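Local coordinates for thymidylate synthase ThyX (Streptomyces cacaoi subsp. asoensis, PDB 4P5A), which probably makes dTMP from dUMP by reductive methylation with methylenetetrahydrofolate, NADPH and FAD, and is a homotetrameric UMP/dUMP methylase, at residues A179-A183 against R184-H188; T218-A221 against K222-V226; S22-A25 against V26-A30; R54-R58 against S59-S63. All coordinates share one frame; numbering follows the deposited sequence.

Contact 1 (A179-A183 against R184-H188). With FAD (flavin-adenine dinucleotide), chain L.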
loop_
_atom_site.group_PDB
_atom_site.type_symbol
_atom_site.label_atom_id
_atom_site.label_comp_id
_atom_site.label_asym_id
_atom_site.label_seq_id
_atom_site.Cartn_x
_atom_site.Cartn_y
_atom_site.Cartn_z
ATOM N N ALA B 179 4.387 -14.448 -8.127
ATOM C CA ALA B 179 4.697 -13.414 -7.075
ATOM C C ALA B 179 5.582 -12.390 -7.808
ATOM O O ALA B 179 6.671 -12.745 -8.387
ATOM C CB ALA B 179 5.484 -14.026 -5.895
ATOM N N THR B 180 5.073 -11.158 -7.886
ATOM C CA THR B 180 5.755 -10.071 -8.607
ATOM C C THR B 180 6.162 -8.953 -7.604
ATOM O O THR B 180 5.390 -8.586 -6.732
ATOM C CB THR B 180 4.813 -9.495 -9.775
ATOM O OG1 THR B 180 4.655 -10.542 -10.784
ATOM C CG2 THR B 180 5.449 -8.270 -10.447
ATOM N N CYS B 181 7.393 -8.437 -7.749
ATOM C CA CYS B 181 7.905 -7.429 -6.768
ATOM C C CYS B 181 8.775 -6.497 -7.575
ATOM O O CYS B 181 9.182 -6.842 -8.697
ATOM C CB CYS B 181 8.824 -8.081 -5.637
ATOM S SG CYS B 181 10.086 -9.072 -6.307
ATOM N N ASN B 182 8.939 -5.298 -7.059
ATOM C CA ASN B 182 10.061 -4.467 -7.512
ATOM C C ASN B 182 11.263 -4.734 -6.568
ATOM O O ASN B 182 11.124 -5.419 -5.525
ATOM C CB ASN B 182 9.692 -2.992 -7.611
ATOM C CG ASN B 182 9.251 -2.405 -6.263
ATOM O OD1 ASN B 182 9.979 -2.549 -5.265
ATOM N ND2 ASN B 182 8.026 -1.765 -6.202
ATOM N N ALA B 183 12.436 -4.182 -6.929
ATOM C CA ALA B 183 13.620 -4.556 -6.151
ATOM C C ALA B 183 13.564 -4.016 -4.709
ATOM O O ALA B 183 14.130 -4.630 -3.789
ATOM C CB ALA B 183 14.883 -3.931 -6.835
ATOM N N ARG B 184 12.875 -2.877 -4.466
ATOM C CA ARG B 184 12.755 -2.340 -3.093
ATOM C C ARG B 184 11.924 -3.325 -2.262
ATOM O O ARG B 184 12.307 -3.646 -1.097
ATOM C CB ARG B 184 12.135 -0.937 -3.154
ATOM C CG ARG B 184 12.413 -0.239 -1.759
ATOM C CD ARG B 184 11.469 0.984 -1.659
ATOM N NE ARG B 184 11.931 1.772 -0.497
ATOM C CZ ARG B 184 11.343 2.961 -0.200
ATOM N NH1 ARG B 184 11.846 3.702 0.852
ATOM N NH2 ARG B 184 10.309 3.408 -0.933
ATOM N N ALA B 185 10.837 -3.809 -2.817
ATOM C CA ALA B 185 9.976 -4.756 -2.103
ATOM C C ALA B 185 10.730 -6.069 -1.916
ATOM O O ALA B 185 10.562 -6.697 -0.891
ATOM C CB ALA B 185 8.707 -4.988 -2.930
ATOM N N LEU B 186 11.504 -6.508 -2.892
ATOM C CA LEU B 186 12.298 -7.720 -2.745
ATOM C C LEU B 186 13.327 -7.502 -1.616
ATOM O O LEU B 186 13.453 -8.442 -0.781
ATOM C CB LEU B 186 13.045 -8.082 -4.077
ATOM C CG LEU B 186 13.860 -9.396 -3.952
ATOM C CD1 LEU B 186 12.995 -10.613 -3.569
ATOM C CD2 LEU B 186 14.492 -9.602 -5.310
ATOM N N MET B 187 14.000 -6.360 -1.567
ATOM C CA MET B 187 14.996 -6.158 -0.473
ATOM C C MET B 187 14.320 -6.168 0.887
ATOM O O MET B 187 14.903 -6.725 1.856
ATOM C CB MET B 187 15.816 -4.818 -0.724
ATOM C CG MET B 187 16.869 -5.078 -1.805
ATOM S SD MET B 187 17.851 -3.579 -1.985
ATOM C CE MET B 187 16.782 -2.468 -3.012
ATOM N N HIS B 188 13.133 -5.604 0.979
ATOM C CA HIS B 188 12.456 -5.596 2.331
ATOM C C HIS B 188 12.092 -7.024 2.701
ATOM O O HIS B 188 12.291 -7.456 3.863
ATOM C CB HIS B 188 11.238 -4.681 2.231
ATOM C CG HIS B 188 10.566 -4.464 3.558
ATOM N ND1 HIS B 188 10.846 -3.380 4.355
ATOM C CD2 HIS B 188 9.655 -5.216 4.217
ATOM C CE1 HIS B 188 10.114 -3.450 5.456
ATOM N NE2 HIS B 188 9.443 -4.596 5.437
HETATM P PA FAD L . 5.962 5.305 2.218
HETATM O O1A FAD L . 5.178 5.567 3.342
HETATM O O2A FAD L . 5.363 5.635 0.916
HETATM O O5B FAD L . 6.199 3.712 2.240
HETATM C C5B FAD L . 6.583 3.143 3.393
HETATM C C4B FAD L . 7.456 1.842 3.112
HETATM O O4B FAD L . 6.427 0.989 2.541
HETATM C C3B FAD L . 8.530 1.954 2.038
HETATM O O3B FAD L . 9.691 2.329 2.787
HETATM C C2B FAD L . 8.642 0.545 1.513
HETATM O O2B FAD L . 9.314 -0.347 2.470
HETATM C C1B FAD L . 7.148 0.224 1.455
HETATM N N9A FAD L . 6.499 0.555 0.159
HETATM C C8A FAD L . 5.376 1.319 -0.021
HETATM N N7A FAD L . 5.039 1.247 -1.351
HETATM C C5A FAD L . 5.952 0.467 -2.000
HETATM C C6A FAD L . 6.094 0.099 -3.326
HETATM N N6A FAD L . 5.210 0.440 -4.268
HETATM N N1A FAD L . 7.135 -0.731 -3.653
HETATM C C2A FAD L . 7.976 -1.157 -2.709
HETATM N N3A FAD L . 7.842 -0.813 -1.383
HETATM C C4A FAD L . 6.853 0.027 -1.018
HETATM N N1 FAD L . 11.488 12.052 -3.632
HETATM C C2 FAD L . 11.664 12.378 -4.894
HETATM O O2 FAD L . 10.794 12.122 -5.745
HETATM N N3 FAD L . 12.861 12.975 -5.323
HETATM C C4 FAD L . 13.894 13.215 -4.456
HETATM O O4 FAD L . 14.960 13.734 -4.880
HETATM C C4X FAD L . 13.727 12.873 -3.085
HETATM N N5 FAD L . 14.734 13.089 -2.188
HETATM C C5X FAD L . 14.460 12.901 -0.825
HETATM C C6 FAD L . 15.417 13.297 0.180
HETATM C C7 FAD L . 15.054 13.108 1.534
HETATM C C7M FAD L . 16.161 13.536 2.572
HETATM C C8 FAD L . 13.818 12.586 1.957
HETATM C C8M FAD L . 13.363 12.302 3.416
HETATM C C9 FAD L . 12.902 12.223 0.964
HETATM C C9A FAD L . 13.233 12.353 -0.383
HETATM N N10 FAD L . 12.244 12.032 -1.362
HETATM C C10 FAD L . 12.510 12.301 -2.664
HETATM C "C1'" FAD L . 10.959 11.381 -1.001
HETATM C "C2'" FAD L . 11.270 9.828 -0.836
HETATM O "O2'" FAD L . 11.708 9.197 -2.073
HETATM C "C3'" FAD L . 9.997 9.108 -0.402
HETATM O "O3'" FAD L . 8.959 9.391 -1.338
HETATM C "C4'" FAD L . 9.525 9.559 1.009
HETATM O "O4'" FAD L . 10.644 9.624 1.865
HETATM C "C5'" FAD L . 8.549 8.561 1.595
HETATM O "O5'" FAD L . 9.347 7.359 1.945
HETATM P P FAD L . 8.741 5.897 1.661
HETATM O O1P FAD L . 8.487 5.667 0.239
HETATM O O2P FAD L . 9.823 4.999 2.232
HETATM O O3P FAD L . 7.411 5.903 2.528
#
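N182 caps the amino end of helix 183-193 by gripping A185, a local contact at the turn where strand 174-181 gives way to that helix. Its CG lies between the backbone N and the carbonyl carbon (chi1 60°), which curls the amide back over the first turn. A185 N donates to N182 OD1 at 2.9 Å, somewhat out of the carbonyl plane, and this bond fixes the rotation of the amide. The other end of the same group is thereby aimed at the cofactor: N182 ND2 meets FAD N1A at 2.9 Å in an almost straight bond (178°), so one side chain both starts the helix and reads the adenine. The regular helical bonds begin at once, L186 N to N182 O and M187 N to A183 O. Away from the cofactor, C181 SG rests on L186 CB at 3.8 Å, joining the strand end to the helix. R184, extended from CG to NE, runs out to the flavin-side phosphate of the pyrophosphate, where NH1 hydrogen-bonds FAD O2P at 2.8 Å and NH2 FAD O1P at 3.1 Å. The ribose O3B lies over one face of the guanidinium, offset toward its rim. E66 and the C-terminal carboxylate of P239 form salt bridges with the same group. The whole is a classic asparagine N-cap put to use as the adenine and pyrophosphate end of the ThyX FAD site.

Contact 2 (T218-A221 against K222-V226)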
loop_
_atom_site.group_PDB
_atom_site.type_symbol
_atom_site.label_atom_id
_atom_site.label_comp_id
_atom_site.label_asym_id
_atom_site.label_seq_id
_atom_site.Cartn_x
_atom_site.Cartn_y
_atom_site.Cartn_z
ATOM N N THR B 218 19.230 -15.104 -5.416
ATOM C CA THR B 218 20.210 -15.591 -6.417
ATOM C C THR B 218 19.805 -15.143 -7.828
ATOM O O THR B 218 20.669 -14.616 -8.603
ATOM C CB THR B 218 20.258 -17.128 -6.360
ATOM O OG1 THR B 218 20.844 -17.520 -5.107
ATOM C CG2 THR B 218 21.151 -17.654 -7.600
ATOM N N ALA B 219 18.522 -15.225 -8.140
ATOM C CA ALA B 219 18.048 -14.714 -9.442
ATOM C C ALA B 219 18.220 -13.201 -9.558
ATOM O O ALA B 219 18.684 -12.653 -10.539
ATOM C CB ALA B 219 16.566 -15.116 -9.733
ATOM N N TRP B 220 17.793 -12.467 -8.538
ATOM C CA TRP B 220 17.848 -11.017 -8.567
ATOM C C TRP B 220 19.328 -10.531 -8.676
ATOM O O TRP B 220 19.623 -9.547 -9.332
ATOM C CB TRP B 220 17.250 -10.492 -7.266
ATOM C CG TRP B 220 17.423 -8.997 -7.004
ATOM C CD1 TRP B 220 17.097 -7.948 -7.830
ATOM C CD2 TRP B 220 18.007 -8.422 -5.835
ATOM N NE1 TRP B 220 17.365 -6.763 -7.181
ATOM C CE2 TRP B 220 17.929 -7.007 -5.972
ATOM C CE3 TRP B 220 18.520 -8.957 -4.625
ATOM C CZ2 TRP B 220 18.437 -6.138 -5.001
ATOM C CZ3 TRP B 220 18.966 -8.116 -3.689
ATOM C CH2 TRP B 220 18.928 -6.711 -3.860
ATOM N N ALA B 221 20.256 -11.276 -8.080
ATOM C CA ALA B 221 21.702 -10.811 -8.072
ATOM C C ALA B 221 22.258 -10.818 -9.477
ATOM O O ALA B 221 23.146 -9.989 -9.803
ATOM C CB ALA B 221 22.502 -11.719 -7.176
ATOM N N LYS B 222 21.688 -11.663 -10.333
ATOM C CA LYS B 222 22.083 -11.652 -11.766
ATOM C C LYS B 222 21.497 -10.515 -12.498
ATOM O O LYS B 222 22.150 -10.002 -13.431
ATOM C CB LYS B 222 21.665 -12.995 -12.455
ATOM C CG LYS B 222 22.393 -14.104 -11.957
ATOM C CD LYS B 222 21.671 -15.447 -12.417
ATOM C CE LYS B 222 22.209 -16.587 -11.521
ATOM N NZ LYS B 222 21.560 -17.969 -11.708
ATOM N N LEU B 223 20.279 -10.065 -12.132
ATOM C CA LEU B 223 19.710 -8.944 -12.855
ATOM C C LEU B 223 20.240 -7.593 -12.369
ATOM O O LEU B 223 20.327 -6.642 -13.156
ATOM C CB LEU B 223 18.171 -8.899 -12.573
ATOM C CG LEU B 223 17.498 -10.200 -12.959
ATOM C CD1 LEU B 223 15.940 -10.044 -12.547
ATOM C CD2 LEU B 223 17.494 -10.270 -14.444
ATOM N N MET B 224 20.550 -7.495 -11.048
ATOM C CA MET B 224 20.930 -6.207 -10.490
ATOM C C MET B 224 22.109 -6.400 -9.572
ATOM O O MET B 224 22.021 -6.221 -8.363
ATOM C CB MET B 224 19.734 -5.661 -9.666
ATOM C CG MET B 224 18.475 -5.358 -10.653
ATOM S SD MET B 224 17.076 -4.575 -9.727
ATOM C CE MET B 224 17.639 -2.923 -9.256
ATOM N N PRO B 225 23.235 -6.744 -10.152
ATOM C CA PRO B 225 24.392 -7.084 -9.301
ATOM C C PRO B 225 24.937 -5.946 -8.474
ATOM O O PRO B 225 25.360 -6.247 -7.302
ATOM C CB PRO B 225 25.455 -7.588 -10.319
ATOM C CG PRO B 225 25.079 -6.896 -11.648
ATOM C CD PRO B 225 23.524 -6.819 -11.598
ATOM N N VAL B 226 24.902 -4.709 -8.941
ATOM C CA VAL B 226 25.502 -3.650 -8.113
ATOM C C VAL B 226 24.560 -3.390 -6.911
ATOM O O VAL B 226 25.032 -3.127 -5.794
ATOM C CB VAL B 226 25.622 -2.359 -8.985
ATOM C CG1 VAL B 226 26.095 -1.120 -8.157
ATOM C CG2 VAL B 226 26.564 -2.640 -10.214
#
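W220 sends its indole out with CG opposite the backbone N (chi1 170°), while M224 keeps CG beside its own N (chi1 -65°) and bends only at its last torsion (chi3 68°); together these bring the thioether of M224, four residues further along, to the indole NH. M224 SD sits near the ring plane, at the edge of the five-membered ring and 4.4 Å from its centroid. It accepts a weak hydrogen bond from W220 NE1 at 3.4 Å. M224 CB backs the same corner, 3.6 Å from W220 NE1. The main chain repeats the pairing, since M224 N donates to W220 O at 2.8 Å. Beyond that bond helix 207-223 ends: M224 leaves helical geometry, and P225, with no hydrogen to give, sets its CA 3.2 Å from A221 O. Were W220 a leucine, M224 SD would probably be left without its NH partner, and a gap would be likely to open beside A183, L186 and M187 of helix 183-193, on which the indole packs. On the outer side, K222 stretches along T218, with the methyl CG2 of T218 4.1 Å from K222 NZ. The arrangement is an edge-on Met-aromatic contact where helix 207-223 ends and helix 225-233 begins with P225.

Contact 3 (S22-A25 against V26-A30)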
loop_
_atom_site.group_PDB
_atom_site.type_symbol
_atom_site.label_atom_id
_atom_site.label_comp_id
_atom_site.label_asym_id
_atom_site.label_seq_id
_atom_site.Cartn_x
_atom_site.Cartn_y
_atom_site.Cartn_z
ATOM N N SER B 22 17.093 -3.711 -13.751
ATOM C CA SER B 22 18.561 -3.587 -13.941
ATOM C C SER B 22 19.045 -2.465 -13.042
ATOM O O SER B 22 18.260 -1.622 -12.595
ATOM C CB SER B 22 18.827 -3.195 -15.412
ATOM O OG SER B 22 18.324 -1.868 -15.673
ATOM N N ASP B 23 20.377 -2.420 -12.800
ATOM C CA ASP B 23 20.859 -1.319 -12.041
ATOM C C ASP B 23 20.709 0.001 -12.723
ATOM O O ASP B 23 20.465 1.011 -12.101
ATOM C CB ASP B 23 22.377 -1.561 -11.766
ATOM C CG ASP B 23 22.651 -2.837 -10.842
ATOM O OD1 ASP B 23 23.530 -3.680 -11.187
ATOM O OD2 ASP B 23 21.968 -3.013 -9.769
ATOM N N LEU B 24 20.833 -0.007 -14.053
ATOM C CA LEU B 24 20.626 1.222 -14.799
ATOM C C LEU B 24 19.236 1.817 -14.581
ATOM O O LEU B 24 19.104 3.039 -14.548
ATOM C CB LEU B 24 20.830 0.918 -16.271
ATOM C CG LEU B 24 20.376 2.105 -17.118
ATOM C CD1 LEU B 24 21.397 3.297 -17.143
ATOM C CD2 LEU B 24 19.925 1.627 -18.541
ATOM N N ALA B 25 18.239 0.968 -14.392
ATOM C CA ALA B 25 16.864 1.504 -14.174
ATOM C C ALA B 25 16.796 2.333 -12.884
ATOM O O ALA B 25 15.990 3.279 -12.768
ATOM C CB ALA B 25 15.830 0.266 -14.121
ATOM N N VAL B 26 17.609 1.962 -11.894
ATOM C CA VAL B 26 17.632 2.748 -10.641
ATOM C C VAL B 26 18.269 4.088 -10.825
ATOM O O VAL B 26 17.793 5.066 -10.303
ATOM C CB VAL B 26 18.461 1.998 -9.597
ATOM C CG1 VAL B 26 18.471 2.752 -8.158
ATOM C CG2 VAL B 26 17.925 0.621 -9.438
ATOM N N VAL B 27 19.458 4.103 -11.507
ATOM C CA VAL B 27 20.221 5.302 -11.745
ATOM C C VAL B 27 19.358 6.302 -12.550
ATOM O O VAL B 27 19.343 7.501 -12.221
ATOM C CB VAL B 27 21.481 4.917 -12.620
ATOM C CG1 VAL B 27 22.184 6.228 -13.123
ATOM C CG2 VAL B 27 22.431 3.976 -11.745
ATOM N N LYS B 28 18.674 5.767 -13.552
ATOM C CA LYS B 28 17.827 6.684 -14.440
ATOM C C LYS B 28 16.739 7.313 -13.594
ATOM O O LYS B 28 16.478 8.500 -13.760
ATOM C CB LYS B 28 17.222 5.926 -15.603
ATOM C CG LYS B 28 18.293 5.595 -16.711
ATOM C CD LYS B 28 17.663 4.735 -17.801
ATOM C CE LYS B 28 17.388 5.507 -19.116
ATOM N NZ LYS B 28 16.460 4.762 -20.099
ATOM N N ALA B 29 16.055 6.501 -12.768
ATOM C CA ALA B 29 14.935 7.020 -11.913
ATOM C C ALA B 29 15.483 8.007 -10.934
ATOM O O ALA B 29 14.978 9.111 -10.768
ATOM C CB ALA B 29 14.266 5.883 -11.169
ATOM N N ALA B 30 16.654 7.710 -10.338
ATOM C CA ALA B 30 17.234 8.617 -9.370
ATOM C C ALA B 30 17.695 9.983 -9.938
ATOM O O ALA B 30 17.553 11.029 -9.234
ATOM C CB ALA B 30 18.477 7.989 -8.661
#
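L24 and K28 meet one turn apart on the outer side of helix 23-30, where L24 CG lies 3.8 Å from K28 CD. L24 CG sits opposite the backbone N (chi1 170°), and the lysine, with CG beside its own N, passes its aliphatic middle across both leucine methyls before chi3 turns the amine away. Beneath them K28 N donates to L24 O at 2.9 Å, nearly in line with the carbonyl. A25 serves the turn through its backbone. Its N donates to S22 OG at 3.1 Å, which makes S22 the N-cap of the helix, and its O receives A29 N at 3.2 Å from well above the carbonyl plane. V26 lies on the buried side. Its CB rests 3.4 Å from D23 O, the same oxygen that takes weak bonds from V26 N and V27 N, and CG2, beside the backbone N, also comes close to that oxygen. The branched side chain packs on L56, F65 and M224. D23 turns its carboxylate off the helix, OD1 to V226 N and OD2 to T227 OG1, at the start of helix 225-233. Toward the carboxyl end of the helix, K28 and A29 pack on Y178 of a neighbouring subunit.

Contact 4 (R54-R58 against S59-S63). With FAD (flavin-adenine dinucleotide), chain L.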
loop_
_atom_site.group_PDB
_atom_site.type_symbol
_atom_site.label_atom_id
_atom_site.label_comp_id
_atom_site.label_asym_id
_atom_site.label_seq_id
_atom_site.Cartn_x
_atom_site.Cartn_y
_atom_site.Cartn_z
ATOM N N ARG B 54 25.271 3.061 -3.985
ATOM C CA ARG B 54 25.722 2.999 -2.550
ATOM C C ARG B 54 25.234 4.184 -1.769
ATOM O O ARG B 54 24.756 3.989 -0.644
ATOM C CB ARG B 54 27.221 2.804 -2.465
ATOM C CG ARG B 54 27.690 1.409 -2.981
ATOM C CD ARG B 54 29.264 1.355 -3.005
ATOM N NE ARG B 54 29.937 1.747 -1.729
ATOM C CZ ARG B 54 30.143 0.941 -0.670
ATOM N NH1 ARG B 54 30.857 1.403 0.404
ATOM N NH2 ARG B 54 29.698 -0.332 -0.676
ATOM N N TYR B 55 25.224 5.354 -2.364
ATOM C CA TYR B 55 24.713 6.547 -1.755
ATOM C C TYR B 55 23.214 6.387 -1.472
ATOM O O TYR B 55 22.729 6.648 -0.344
ATOM C CB TYR B 55 24.947 7.772 -2.642
ATOM C CG TYR B 55 24.142 8.974 -2.173
ATOM C CD1 TYR B 55 24.531 9.736 -1.043
ATOM C CD2 TYR B 55 22.981 9.333 -2.839
ATOM C CE1 TYR B 55 23.713 10.855 -0.611
ATOM C CE2 TYR B 55 22.174 10.409 -2.433
ATOM C CZ TYR B 55 22.530 11.164 -1.320
ATOM O OH TYR B 55 21.674 12.214 -0.966
ATOM N N LEU B 56 22.462 5.903 -2.464
ATOM C CA LEU B 56 21.026 5.765 -2.149
ATOM C C LEU B 56 20.800 4.748 -1.077
ATOM O O LEU B 56 19.843 4.911 -0.289
ATOM C CB LEU B 56 20.225 5.260 -3.401
ATOM C CG LEU B 56 20.350 6.204 -4.607
ATOM C CD1 LEU B 56 19.944 5.512 -5.894
ATOM C CD2 LEU B 56 19.570 7.519 -4.423
ATOM N N MET B 57 21.586 3.667 -1.044
ATOM C CA MET B 57 21.344 2.540 -0.111
ATOM C C MET B 57 21.610 3.060 1.243
ATOM O O MET B 57 20.839 2.767 2.180
ATOM C CB MET B 57 22.294 1.359 -0.446
ATOM C CG MET B 57 22.122 -0.066 0.197
ATOM S SD MET B 57 20.502 -0.758 -0.115
ATOM C CE MET B 57 20.684 -1.159 -1.925
ATOM N N ARG B 58 22.677 3.848 1.422
ATOM C CA ARG B 58 22.996 4.240 2.805
ATOM C C ARG B 58 22.172 5.411 3.332
ATOM O O ARG B 58 21.993 5.538 4.552
ATOM C CB ARG B 58 24.491 4.379 2.998
ATOM C CG ARG B 58 24.990 5.704 2.648
ATOM C CD ARG B 58 26.561 5.781 2.816
ATOM N NE ARG B 58 26.935 7.131 2.406
ATOM C CZ ARG B 58 27.441 7.478 1.216
ATOM N NH1 ARG B 58 27.688 8.770 0.989
ATOM N NH2 ARG B 58 27.743 6.553 0.274
ATOM N N SER B 59 21.606 6.177 2.414
ATOM C CA SER B 59 20.745 7.291 2.693
ATOM C C SER B 59 19.262 6.819 2.752
ATOM O O SER B 59 18.395 7.653 2.991
ATOM C CB SER B 59 20.825 8.351 1.603
ATOM O OG SER B 59 22.144 8.832 1.570
ATOM N N ARG B 60 19.026 5.514 2.624
ATOM C CA ARG B 60 17.635 4.939 2.586
ATOM C C ARG B 60 16.772 5.720 1.600
ATOM O O ARG B 60 15.539 5.995 1.860
ATOM C CB ARG B 60 16.975 4.998 3.980
ATOM C CG ARG B 60 17.699 4.148 4.999
ATOM C CD ARG B 60 16.801 4.030 6.284
ATOM N NE ARG B 60 16.583 5.398 6.791
ATOM C CZ ARG B 60 15.848 5.608 7.897
ATOM N NH1 ARG B 60 15.665 6.856 8.349
ATOM N NH2 ARG B 60 15.265 4.533 8.456
ATOM N N HIS B 61 17.368 6.086 0.453
ATOM C CA HIS B 61 16.546 6.697 -0.603
ATOM C C HIS B 61 16.129 5.494 -1.479
ATOM O O HIS B 61 16.727 5.177 -2.531
ATOM C CB HIS B 61 17.257 7.910 -1.321
ATOM C CG HIS B 61 16.418 8.611 -2.389
ATOM N ND1 HIS B 61 15.025 8.670 -2.349
ATOM C CD2 HIS B 61 16.776 9.386 -3.459
ATOM C CE1 HIS B 61 14.566 9.366 -3.387
ATOM N NE2 HIS B 61 15.605 9.813 -4.083
ATOM N N GLY B 62 15.090 4.776 -1.023
ATOM C CA GLY B 62 14.621 3.531 -1.637
ATOM C C GLY B 62 13.727 3.662 -2.845
ATOM O O GLY B 62 13.612 2.739 -3.601
ATOM N N SER B 63 13.064 4.811 -2.995
ATOM C CA SER B 63 12.096 5.009 -4.022
ATOM C C SER B 63 12.623 4.694 -5.445
ATOM O O SER B 63 11.963 4.048 -6.253
ATOM C CB SER B 63 11.644 6.478 -3.895
ATOM O OG SER B 63 10.666 6.526 -4.782
HETATM P PA FAD L . 5.962 5.305 2.218
HETATM O O1A FAD L . 5.178 5.567 3.342
HETATM O O2A FAD L . 5.363 5.635 0.916
HETATM O O5B FAD L . 6.199 3.712 2.240
HETATM C C5B FAD L . 6.583 3.143 3.393
HETATM C C4B FAD L . 7.456 1.842 3.112
HETATM O O4B FAD L . 6.427 0.989 2.541
HETATM C C3B FAD L . 8.530 1.954 2.038
HETATM O O3B FAD L . 9.691 2.329 2.787
HETATM C C2B FAD L . 8.642 0.545 1.513
HETATM O O2B FAD L . 9.314 -0.347 2.470
HETATM C C1B FAD L . 7.148 0.224 1.455
HETATM N N9A FAD L . 6.499 0.555 0.159
HETATM C C8A FAD L . 5.376 1.319 -0.021
HETATM N N7A FAD L . 5.039 1.247 -1.351
HETATM C C5A FAD L . 5.952 0.467 -2.000
HETATM C C6A FAD L . 6.094 0.099 -3.326
HETATM N N6A FAD L . 5.210 0.440 -4.268
HETATM N N1A FAD L . 7.135 -0.731 -3.653
HETATM C C2A FAD L . 7.976 -1.157 -2.709
HETATM N N3A FAD L . 7.842 -0.813 -1.383
HETATM C C4A FAD L . 6.853 0.027 -1.018
HETATM N N1 FAD L . 11.488 12.052 -3.632
HETATM C C2 FAD L . 11.664 12.378 -4.894
HETATM O O2 FAD L . 10.794 12.122 -5.745
HETATM N N3 FAD L . 12.861 12.975 -5.323
HETATM C C4 FAD L . 13.894 13.215 -4.456
HETATM O O4 FAD L . 14.960 13.734 -4.880
HETATM C C4X FAD L . 13.727 12.873 -3.085
HETATM N N5 FAD L . 14.734 13.089 -2.188
HETATM C C5X FAD L . 14.460 12.901 -0.825
HETATM C C6 FAD L . 15.417 13.297 0.180
HETATM C C7 FAD L . 15.054 13.108 1.534
HETATM C C7M FAD L . 16.161 13.536 2.572
HETATM C C8 FAD L . 13.818 12.586 1.957
HETATM C C8M FAD L . 13.363 12.302 3.416
HETATM C C9 FAD L . 12.902 12.223 0.964
HETATM C C9A FAD L . 13.233 12.353 -0.383
HETATM N N10 FAD L . 12.244 12.032 -1.362
HETATM C C10 FAD L . 12.510 12.301 -2.664
HETATM C "C1'" FAD L . 10.959 11.381 -1.001
HETATM C "C2'" FAD L . 11.270 9.828 -0.836
HETATM O "O2'" FAD L . 11.708 9.197 -2.073
HETATM C "C3'" FAD L . 9.997 9.108 -0.402
HETATM O "O3'" FAD L . 8.959 9.391 -1.338
HETATM C "C4'" FAD L . 9.525 9.559 1.009
HETATM O "O4'" FAD L . 10.644 9.624 1.865
HETATM C "C5'" FAD L . 8.549 8.561 1.595
HETATM O "O5'" FAD L . 9.347 7.359 1.945
HETATM P P FAD L . 8.741 5.897 1.661
HETATM O O1P FAD L . 8.487 5.667 0.239
HETATM O O2P FAD L . 9.823 4.999 2.232
HETATM O O3P FAD L . 7.411 5.903 2.528
#
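The Schellman motif that ends helix 48-58 leads straight into the flavin pocket, and its long bond joins L56 to H61. R60 takes positive phi (48°), which reverses the chain so that H61 N donates to L56 O at 2.8 Å, in the carbonyl plane, while R60 N makes a weaker bond to M57 O. Side chains follow the same pairing: L56 CD2 reaches H61 CD2 at 3.5 Å, and the two cross at an angle. One residue back, Y55 O is gripped twice by S59, whose OG and N, each 3.0 Å away, reach Y55 O from opposite faces of its plane. That hydroxyl also lies over one face of the Y55 ring, with S59 OG 3.4 Å from Y55 CE1. With CG opposite the backbone N (chi1 -178°), the H61 ring extends to the cofactor. FAD N5 lies over one face of the imidazole, and FAD O2' sits at its edge, 3.2 Å from H61 CE1. Cutting H61 back to an alanine would probably deprive the flavin of its support beside N5 and open a gap against L56 CD2. S63 CB adds a contact with FAD O2' at 3.3 Å. A neighbouring subunit joins in by hydrogen bonds, its S191 OG with R60 NH1 and its G122 O with Y55 OH. Here a Schellman C-cap delivers a histidine to the isoalloxazine side of the intersubunit FAD site of ThyX.

Contacts 1 and 4, with centres 15 Å apart, share one FAD: N182 and R184 serve its adenine and pyrophosphate, H61 its flavin, and the two meet where R184 CD lies 3.4 Å from G62 O. Contact 2 backs contact 1 away from the cofactor, with W220 CH2 3.3 Å from M187 CG and M224 SD 3.7 Å from A183 CB. Contact 3 bridges contacts 2 and 4: V26 CG2 lies 3.6 Å from M224 CE of contact 2, and V26 CG1 touches L56 CD1 of contact 4 at 3.9 Å. Of the four local contacts, 1 and 4 thus line the cofactor, and 2 and 3 form the layer behind them.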